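Local coordinates for amino acid ABC transporter, periplasmic amino acid-binding protein (Brucella ovis, PDB 4Z9N), which probably serves as a periplasmic solute-binding protein of an amino acid ABC transporter, and binds glutathione in its ligand pocket, at residues I106-G111 with G311-W316; S42-D47 with G293-R298. All coordinates share one frame; numbering follows the deposited sequence.

Contact 1 of 2, residues I106-G111 with G311-W316; sequences INYYDG and GLNAQW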
ATOM      1  N   ILE D 106      -4.442   3.024  -3.130  1.00 11.64           N
ATOM      2  CA  ILE D 106      -5.473   2.098  -3.563  1.00 10.90           C
ATOM      3  C   ILE D 106      -6.733   2.453  -2.782  1.00 11.38           C
ATOM      4  O   ILE D 106      -6.783   2.248  -1.580  1.00 11.75           O
ATOM      5  CB  ILE D 106      -5.057   0.633  -3.325  1.00 12.32           C
ATOM      6  CG1 ILE D 106      -3.911   0.225  -4.265  1.00 10.07           C
ATOM      7  CG2 ILE D 106      -6.253  -0.309  -3.498  1.00 13.34           C
ATOM      8  CD1 ILE D 106      -3.122  -0.980  -3.742  1.00 11.99           C
ATOM      9  N   ASN D 107      -7.735   3.012  -3.449  1.00 12.84           N
ATOM     10  CA  ASN D 107      -8.904   3.433  -2.690  1.00 13.12           C
ATOM     11  C   ASN D 107      -9.973   2.341  -2.624  1.00 13.98           C
ATOM     12  O   ASN D 107     -10.928   2.463  -1.876  1.00 13.47           O
ATOM     13  CB  ASN D 107      -9.470   4.760  -3.241  1.00 12.97           C
ATOM     14  CG  ASN D 107     -10.070   4.656  -4.635  1.00 16.42           C
ATOM     15  OD1 ASN D 107      -9.762   3.765  -5.431  1.00 14.05           O
ATOM     16  ND2 ASN D 107     -10.917   5.627  -4.955  1.00 13.66           N
ATOM     17  N   TYR D 108      -9.794   1.255  -3.370  1.00 12.33           N
ATOM     18  CA  TYR D 108     -10.755   0.165  -3.285  1.00 14.11           C
ATOM     19  C   TYR D 108     -10.106  -1.109  -3.811  1.00 13.42           C
ATOM     20  O   TYR D 108      -9.729  -1.158  -4.975  1.00 13.12           O
ATOM     21  CB  TYR D 108     -12.029   0.495  -4.086  1.00 13.58           C
ATOM     22  CG  TYR D 108     -13.139  -0.503  -3.856  1.00 14.41           C
ATOM     23  CD1 TYR D 108     -13.188  -1.692  -4.572  1.00 13.38           C
ATOM     24  CD2 TYR D 108     -14.111  -0.274  -2.894  1.00 19.03           C
ATOM     25  CE1 TYR D 108     -14.178  -2.619  -4.345  1.00 15.14           C
ATOM     26  CE2 TYR D 108     -15.105  -1.193  -2.657  1.00 16.27           C
ATOM     27  CZ  TYR D 108     -15.128  -2.365  -3.384  1.00 19.15           C
ATOM     28  OH  TYR D 108     -16.108  -3.292  -3.143  1.00 17.71           O
ATOM     29  N   TYR D 109      -9.955  -2.117  -2.944  1.00 11.24           N
ATOM     30  CA  TYR D 109      -9.474  -3.434  -3.377  1.00 13.34           C
ATOM     31  C   TYR D 109     -10.643  -4.229  -3.925  1.00 12.44           C
ATOM     32  O   TYR D 109     -11.591  -4.476  -3.207  1.00 13.95           O
ATOM     33  CB  TYR D 109      -8.835  -4.211  -2.227  1.00 12.50           C
ATOM     34  CG  TYR D 109      -7.587  -3.569  -1.659  1.00 12.96           C
ATOM     35  CD1 TYR D 109      -7.681  -2.604  -0.670  1.00 13.07           C
ATOM     36  CD2 TYR D 109      -6.325  -3.921  -2.118  1.00 13.44           C
ATOM     37  CE1 TYR D 109      -6.549  -2.007  -0.139  1.00 14.32           C
ATOM     38  CE2 TYR D 109      -5.186  -3.331  -1.597  1.00 10.26           C
ATOM     39  CZ  TYR D 109      -5.310  -2.371  -0.612  1.00 14.99           C
ATOM     40  OH  TYR D 109      -4.182  -1.788  -0.080  1.00 17.32           O
ATOM     41  N   ASP D 110     -10.567  -4.635  -5.194  1.00 11.54           N
ATOM     42  CA  ASP D 110     -11.641  -5.423  -5.800  1.00 13.69           C
ATOM     43  C   ASP D 110     -11.054  -6.682  -6.460  1.00 13.11           C
ATOM     44  O   ASP D 110      -9.853  -6.952  -6.359  1.00 11.15           O
ATOM     45  CB  ASP D 110     -12.401  -4.583  -6.830  1.00 14.63           C
ATOM     46  CG  ASP D 110     -13.868  -4.952  -6.925  1.00 17.52           C
ATOM     47  OD1 ASP D 110     -14.260  -5.987  -6.346  1.00 14.98           O
ATOM     48  OD2 ASP D 110     -14.626  -4.189  -7.571  1.00 16.74           O
ATOM     49  N   GLY D 111     -11.913  -7.466  -7.094  1.00 12.34           N
ATOM     50  CA  GLY D 111     -11.493  -8.646  -7.831  1.00 15.26           C
ATOM     51  C   GLY D 111     -12.513  -8.889  -8.928  1.00 15.94           C
ATOM     52  O   GLY D 111     -13.658  -8.439  -8.808  1.00 16.36           O
ATOM     53  N   GLY D 311     -15.639  -5.548   3.781  1.00 15.88           N
ATOM     54  CA  GLY D 311     -14.760  -6.631   3.372  1.00 18.00           C
ATOM     55  C   GLY D 311     -13.295  -6.252   3.384  1.00 17.83           C
ATOM     56  O   GLY D 311     -12.762  -5.834   4.408  1.00 15.35           O
ATOM     57  N   LEU D 312     -12.646  -6.368   2.229  1.00 13.13           N
ATOM     58  CA  LEU D 312     -11.228  -6.025   2.130  1.00 12.34           C
ATOM     59  C   LEU D 312     -10.998  -4.555   2.392  1.00 11.99           C
ATOM     60  O   LEU D 312      -9.884  -4.149   2.711  1.00 13.15           O
ATOM     61  CB  LEU D 312     -10.678  -6.371   0.744  1.00 13.91           C
ATOM     62  CG  LEU D 312     -10.672  -7.841   0.361  1.00 15.33           C
ATOM     63  CD1 LEU D 312     -10.155  -7.975  -1.089  1.00 17.42           C
ATOM     64  CD2 LEU D 312      -9.811  -8.616   1.339  1.00 18.63           C
ATOM     65  N   ASN D 313     -12.042  -3.747   2.220  1.00 13.28           N
ATOM     66  CA  ASN D 313     -11.880  -2.309   2.360  1.00 14.52           C
ATOM     67  C   ASN D 313     -12.291  -1.816   3.731  1.00 12.64           C
ATOM     68  O   ASN D 313     -12.396  -0.611   3.958  1.00 13.75           O
ATOM     69  CB  ASN D 313     -12.644  -1.601   1.253  1.00 16.72           C
ATOM     70  CG  ASN D 313     -12.078  -1.953  -0.099  1.00 14.05           C
ATOM     71  OD1 ASN D 313     -10.939  -1.592  -0.401  1.00 14.12           O
ATOM     72  ND2 ASN D 313     -12.811  -2.750  -0.872  1.00 13.78           N
ATOM     73  N   ALA D 314     -12.485  -2.749   4.659  1.00 13.68           N
ATOM     74  CA  ALA D 314     -12.577  -2.368   6.058  1.00 13.99           C
ATOM     75  C   ALA D 314     -11.214  -1.852   6.504  1.00 12.98           C
ATOM     76  O   ALA D 314     -10.190  -2.138   5.884  1.00 12.28           O
ATOM     77  CB  ALA D 314     -13.022  -3.551   6.945  1.00 15.83           C
ATOM     78  N   GLN D 315     -11.217  -1.067   7.568  1.00 13.73           N
ATOM     79  CA  GLN D 315      -9.985  -0.649   8.222  1.00 13.02           C
ATOM     80  C   GLN D 315      -9.116  -1.848   8.584  1.00 15.46           C
ATOM     81  O   GLN D 315      -9.618  -2.933   8.897  1.00 13.78           O
ATOM     82  CB  GLN D 315     -10.321   0.148   9.482  1.00 13.76           C
ATOM     83  CG  GLN D 315     -10.782   1.593   9.234  1.00 17.88           C
ATOM     84  CD  GLN D 315      -9.656   2.534   8.848  1.00 17.51           C
ATOM     85  OE1 GLN D 315      -8.502   2.323   9.226  1.00 18.85           O
ATOM     86  NE2 GLN D 315      -9.995   3.602   8.134  1.00 17.30           N
ATOM     87  N   TRP D 316      -7.808  -1.620   8.578  1.00 15.64           N
ATOM     88  CA  TRP D 316      -6.812  -2.636   8.904  1.00 16.82           C
ATOM     89  C   TRP D 316      -7.039  -3.257  10.285  1.00 16.88           C
ATOM     90  O   TRP D 316      -6.791  -4.450  10.487  1.00 19.58           O
ATOM     91  CB  TRP D 316      -5.407  -2.006   8.818  1.00 11.76           C
ATOM     92  CG  TRP D 316      -5.190  -0.955   9.880  1.00 12.07           C
ATOM     93  CD1 TRP D 316      -5.612   0.351   9.866  1.00 12.83           C
ATOM     94  CD2 TRP D 316      -4.509  -1.148  11.120  1.00 12.56           C
ATOM     95  NE1 TRP D 316      -5.221   0.983  11.040  1.00 14.80           N
ATOM     96  CE2 TRP D 316      -4.544   0.081  11.820  1.00 15.15           C
ATOM     97  CE3 TRP D 316      -3.863  -2.246  11.710  1.00 17.22           C
ATOM     98  CZ2 TRP D 316      -3.952   0.245  13.084  1.00 16.12           C
ATOM     99  CZ3 TRP D 316      -3.276  -2.084  12.965  1.00 18.26           C
ATOM    100  CH2 TRP D 316      -3.335  -0.849  13.642  1.00 17.62           C
TER
HETATM  101  O   HOH W   1     -15.425  -3.694  -0.525  1.00 19.53           O

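Contact 2 of 2, residues S42-D47 with G293-R298; sequences SGFDVD and GEIFER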
ATOM      1  N   SER D  42     -21.762  12.332  -9.003  1.00 25.72           N
ATOM      2  CA  SER D  42     -21.690  11.720  -7.684  1.00 25.04           C
ATOM      3  C   SER D  42     -21.119  10.311  -7.805  1.00 23.60           C
ATOM      4  O   SER D  42     -21.076   9.737  -8.900  1.00 23.39           O
ATOM      5  CB  SER D  42     -23.065  11.680  -7.013  1.00 27.38           C
ATOM      6  OG  SER D  42     -23.939  10.804  -7.701  1.00 29.56           O
ATOM      7  N   GLY D  43     -20.693   9.764  -6.674  1.00 22.73           N
ATOM      8  CA  GLY D  43     -20.093   8.440  -6.630  1.00 21.42           C
ATOM      9  C   GLY D  43     -18.866   8.349  -5.723  1.00 20.94           C
ATOM     10  O   GLY D  43     -18.351   9.361  -5.238  1.00 20.33           O
ATOM     11  N   PHE D  44     -18.404   7.120  -5.500  1.00 19.23           N
ATOM     12  CA  PHE D  44     -17.264   6.829  -4.623  1.00 21.65           C
ATOM     13  C   PHE D  44     -15.973   7.456  -5.166  1.00 22.65           C
ATOM     14  O   PHE D  44     -15.265   8.161  -4.438  1.00 19.70           O
ATOM     15  CB  PHE D  44     -17.107   5.306  -4.473  1.00 20.03           C
ATOM     16  CG  PHE D  44     -15.989   4.872  -3.550  1.00 16.55           C
ATOM     17  CD1 PHE D  44     -16.214   4.708  -2.190  1.00 25.33           C
ATOM     18  CD2 PHE D  44     -14.724   4.581  -4.058  1.00 15.70           C
ATOM     19  CE1 PHE D  44     -15.189   4.289  -1.338  1.00 25.52           C
ATOM     20  CE2 PHE D  44     -13.691   4.149  -3.205  1.00 16.39           C
ATOM     21  CZ  PHE D  44     -13.934   4.007  -1.847  1.00 15.27           C
ATOM     22  N   ASP D  45     -15.675   7.208  -6.442  1.00 17.41           N
ATOM     23  CA  ASP D  45     -14.495   7.820  -7.053  1.00 17.49           C
ATOM     24  C   ASP D  45     -14.701   9.327  -7.219  1.00 20.57           C
ATOM     25  O   ASP D  45     -13.763  10.096  -7.068  1.00 17.87           O
ATOM     26  CB  ASP D  45     -14.168   7.178  -8.405  1.00 16.86           C
ATOM     27  CG  ASP D  45     -13.442   5.850  -8.264  1.00 17.05           C
ATOM     28  OD1 ASP D  45     -12.884   5.602  -7.173  1.00 18.27           O
ATOM     29  OD2 ASP D  45     -13.426   5.062  -9.250  1.00 18.07           O
ATOM     30  N   VAL D  46     -15.925   9.750  -7.536  1.00 18.95           N
ATOM     31  CA  VAL D  46     -16.210  11.183  -7.603  1.00 19.95           C
ATOM     32  C   VAL D  46     -15.872  11.878  -6.280  1.00 22.41           C
ATOM     33  O   VAL D  46     -15.236  12.941  -6.268  1.00 20.24           O
ATOM     34  CB  VAL D  46     -17.674  11.440  -7.995  1.00 21.21           C
ATOM     35  CG1 VAL D  46     -18.091  12.871  -7.637  1.00 22.38           C
ATOM     36  CG2 VAL D  46     -17.855  11.178  -9.503  1.00 21.49           C
ATOM     37  N   ASP D  47     -16.282  11.283  -5.160  1.00 20.43           N
ATOM     38  CA  ASP D  47     -16.016  11.916  -3.868  1.00 23.54           C
ATOM     39  C   ASP D  47     -14.508  11.986  -3.589  1.00 23.80           C
ATOM     40  O   ASP D  47     -14.033  12.911  -2.924  1.00 19.53           O
ATOM     41  CB  ASP D  47     -16.718  11.182  -2.712  1.00 20.21           C
ATOM     42  CG  ASP D  47     -18.195  11.543  -2.587  1.00 24.96           C
ATOM     43  OD1 ASP D  47     -18.917  10.810  -1.878  1.00 25.81           O
ATOM     44  OD2 ASP D  47     -18.640  12.535  -3.214  1.00 25.97           O
ATOM     45  N   GLY D 293     -14.906   6.027   5.500  1.00 15.95           N
ATOM     46  CA  GLY D 293     -16.073   5.198   5.755  1.00 16.69           C
ATOM     47  C   GLY D 293     -17.344   5.885   5.317  1.00 17.83           C
ATOM     48  O   GLY D 293     -18.287   5.248   4.834  1.00 22.00           O
ATOM     49  N   GLU D 294     -17.380   7.203   5.503  1.00 18.41           N
ATOM     50  CA  GLU D 294     -18.536   7.971   5.088  1.00 20.95           C
ATOM     51  C   GLU D 294     -18.679   7.985   3.566  1.00 22.45           C
ATOM     52  O   GLU D 294     -19.799   7.900   3.055  1.00 21.73           O
ATOM     53  CB  GLU D 294     -18.457   9.389   5.635  1.00 20.45           C
ATOM     54  CG  GLU D 294     -18.470   9.454   7.163  1.00 24.46           C
ATOM     55  CD  GLU D 294     -18.593  10.871   7.651  1.00 26.11           C
ATOM     56  OE1 GLU D 294     -19.749  11.339   7.847  1.00 29.37           O
ATOM     57  OE2 GLU D 294     -17.545  11.525   7.829  1.00 22.12           O
ATOM     58  N   ILE D 295     -17.556   8.070   2.853  1.00 20.87           N
ATOM     59  CA  ILE D 295     -17.565   8.017   1.396  1.00 20.54           C
ATOM     60  C   ILE D 295     -18.036   6.644   0.945  1.00 20.84           C
ATOM     61  O   ILE D 295     -18.847   6.528   0.024  1.00 20.22           O
ATOM     62  CB  ILE D 295     -16.170   8.341   0.812  1.00 16.97           C
ATOM     63  CG1 ILE D 295     -15.786   9.791   1.119  1.00 22.93           C
ATOM     64  CG2 ILE D 295     -16.132   8.091  -0.692  1.00 16.77           C
ATOM     65  CD1 ILE D 295     -14.328  10.102   0.781  1.00 23.45           C
ATOM     66  N   PHE D 296     -17.533   5.608   1.608  1.00 16.99           N
ATOM     67  CA  PHE D 296     -17.905   4.231   1.287  1.00 18.49           C
ATOM     68  C   PHE D 296     -19.404   4.028   1.476  1.00 18.09           C
ATOM     69  O   PHE D 296     -20.106   3.580   0.573  1.00 18.47           O
ATOM     70  CB  PHE D 296     -17.114   3.233   2.158  1.00 16.27           C
ATOM     71  CG  PHE D 296     -17.209   1.806   1.696  1.00 17.68           C
ATOM     72  CD1 PHE D 296     -18.351   1.060   1.936  1.00 19.49           C
ATOM     73  CD2 PHE D 296     -16.150   1.208   1.023  1.00 19.68           C
ATOM     74  CE1 PHE D 296     -18.445  -0.252   1.504  1.00 20.10           C
ATOM     75  CE2 PHE D 296     -16.236  -0.104   0.595  1.00 14.54           C
ATOM     76  CZ  PHE D 296     -17.384  -0.832   0.828  1.00 15.38           C
ATOM     77  N   GLU D 297     -19.907   4.374   2.657  1.00 18.93           N
ATOM     78  CA  GLU D 297     -21.290   4.064   2.979  1.00 22.52           C
ATOM     79  C   GLU D 297     -22.326   4.787   2.116  1.00 22.90           C
ATOM     80  O   GLU D 297     -23.329   4.184   1.721  1.00 24.52           O
ATOM     81  CB  GLU D 297     -21.543   4.364   4.456  1.00 25.58           C
ATOM     82  CG  GLU D 297     -20.946   3.292   5.357  1.00 33.39           C
ATOM     83  CD  GLU D 297     -21.493   1.907   5.025  1.00 33.71           C
ATOM     84  OE1 GLU D 297     -22.724   1.792   4.870  1.00 38.09           O
ATOM     85  OE2 GLU D 297     -20.709   0.944   4.910  1.00 25.14           O
ATOM     86  N   ARG D 298     -22.107   6.066   1.824  1.00 22.17           N
ATOM     87  CA  ARG D 298     -23.118   6.841   1.110  1.00 25.73           C
ATOM     88  C   ARG D 298     -23.186   6.445  -0.363  1.00 24.51           C
ATOM     89  O   ARG D 298     -24.208   6.647  -1.020  1.00 25.16           O
ATOM     90  CB  ARG D 298     -22.840   8.347   1.237  1.00 30.20           C
ATOM     91  CG  ARG D 298     -21.801   8.890   0.253  1.00 31.05           C
ATOM     92  CD  ARG D 298     -21.760  10.411   0.258  1.00 31.94           C
ATOM     93  NE  ARG D 298     -21.400  10.917   1.578  1.00 34.95           N
ATOM     94  CZ  ARG D 298     -20.203  11.400   1.898  1.00 32.56           C
ATOM     95  NH1 ARG D 298     -19.244  11.489   0.984  1.00 23.66           N
ATOM     96  NH2 ARG D 298     -19.975  11.828   3.131  1.00 34.63           N
TER

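Contact 1 of 2, residues I106-G111 with G311-W316
Asn313 grips the backbone of Tyr109 with both ends of its side-chain amide. Tyr109 N gives a nearly straight hydrogen bond to Asn313 OD1, 2.8 Å long with an N-H...O angle of 167°. The N-H lies in the plane of the Asn313 side-chain carbonyl, on a lone pair of OD1. Asn313 ND2 returns a bond to Tyr109 O at 3.1 Å, with the donor tilted 25° from the plane of the backbone carbonyl. The same ND2 sits over the centre of the Tyr108 ring, 3.2 Å above its plane. Ring and amide planes are 29° apart, and the NH2 end lies over the ring. A water accepts from Asn313 ND2 at 2.8 Å and also bonds Tyr108 OH at 2.7 Å. Beside the polar grip, Tyr109 CB meets Leu312 CB at 4.1 Å. Ile106 CG2 lies over the centre of one face of the Tyr109 ring.

Further out, Gln322 NE2 gives a second hydrogen bond to Asn313 OD1. Tyr323 of the second subunit meets the Tyr109 ring edge-to-face. Strand 101-117 pairs with strand 211-218, through Tyr108 with Phe213 and Asp110 with Glu211. Two such neighbouring strands are consistent with the interlobe hinge of solute-binding proteins. With OD1 taking two donors and ND2 giving to a carbonyl and a water, the buried amide is well satisfied, and the donors and acceptors around it define which end is oxygen and which is nitrogen.

Contact 2 of 2, residues S42-D47 with G293-R298
This is a helix-to-helix contact, largely buried, between the N-terminal turn of helix 44-57 and helix 292-299 from the late part of the chain. It joins these two helices, and Phe44 and Phe296 both also rest on Tyr108 of strand 101-117. Phe44, Asp47 and Ile295 carry its middle, and a salt bridge to Arg298 closes one margin. Gly43 is at the N-cap position of helix 44-57, with backbone angles that call for glycine. Phe44 CG is anti to the backbone N (chi1 -178°), and the ring reaches helix 292-299 by one edge. Its CE1 lies 3.8 Å from Phe296 CA, which is in the ring plane. Its CD1 meets Ile295 CG2 at 3.7 Å. Phe44 CE1 also touches Phe296 CD2 at 4.0 Å. Ile295 CG2 fits between Phe44 and Asp47, with Asp47 CB 3.7 Å away.

Arg298 NH1 donates to Asp47 OD1 at 3.0 Å. The acceptor lies in the guanidinium plane, but the donor comes from above the carboxylate, 61° out of its plane. The two planes are turned 74° against each other. The Arg298 chain is bent at chi3. Glu294 O lies over the centre of one guanidinium face, 3.6 Å from its plane.

Asn299 ND2 is the stronger partner of Asp47 OD1 and also bonds Ile295 O. Arg298 NH2 gives to Val289 O. The carboxylate oxygen OD1 is therefore shared by an arginine and an amide, which probably favours the charged form of Asp47. The charge pair sits next to the apolar patch and ties the two helices at its margin.

The centres of contacts 1 and 2 lie about 13 Å apart, and the two touch directly. Phe296 of contact 2 bridges to contact 1: its CE2 is 3.6 Å from Tyr108 CE2 and 3.9 Å from Asn313 CB. Asn107 ND2 probably hydrogen-bonds Asp45 OD1 at 3.0 Å, and Asn107 O packs on Phe44 CZ at 3.4 Å. Helices 44-57 and 292-299 thus both border strand 101-117. Along the chain the segments alternate: 42-47, 106-111, 293-298, 311-316. Bound glutathione is near but not in contact: about 9 Å from the Tyr108 side chain and about 12 Å from that of Phe44.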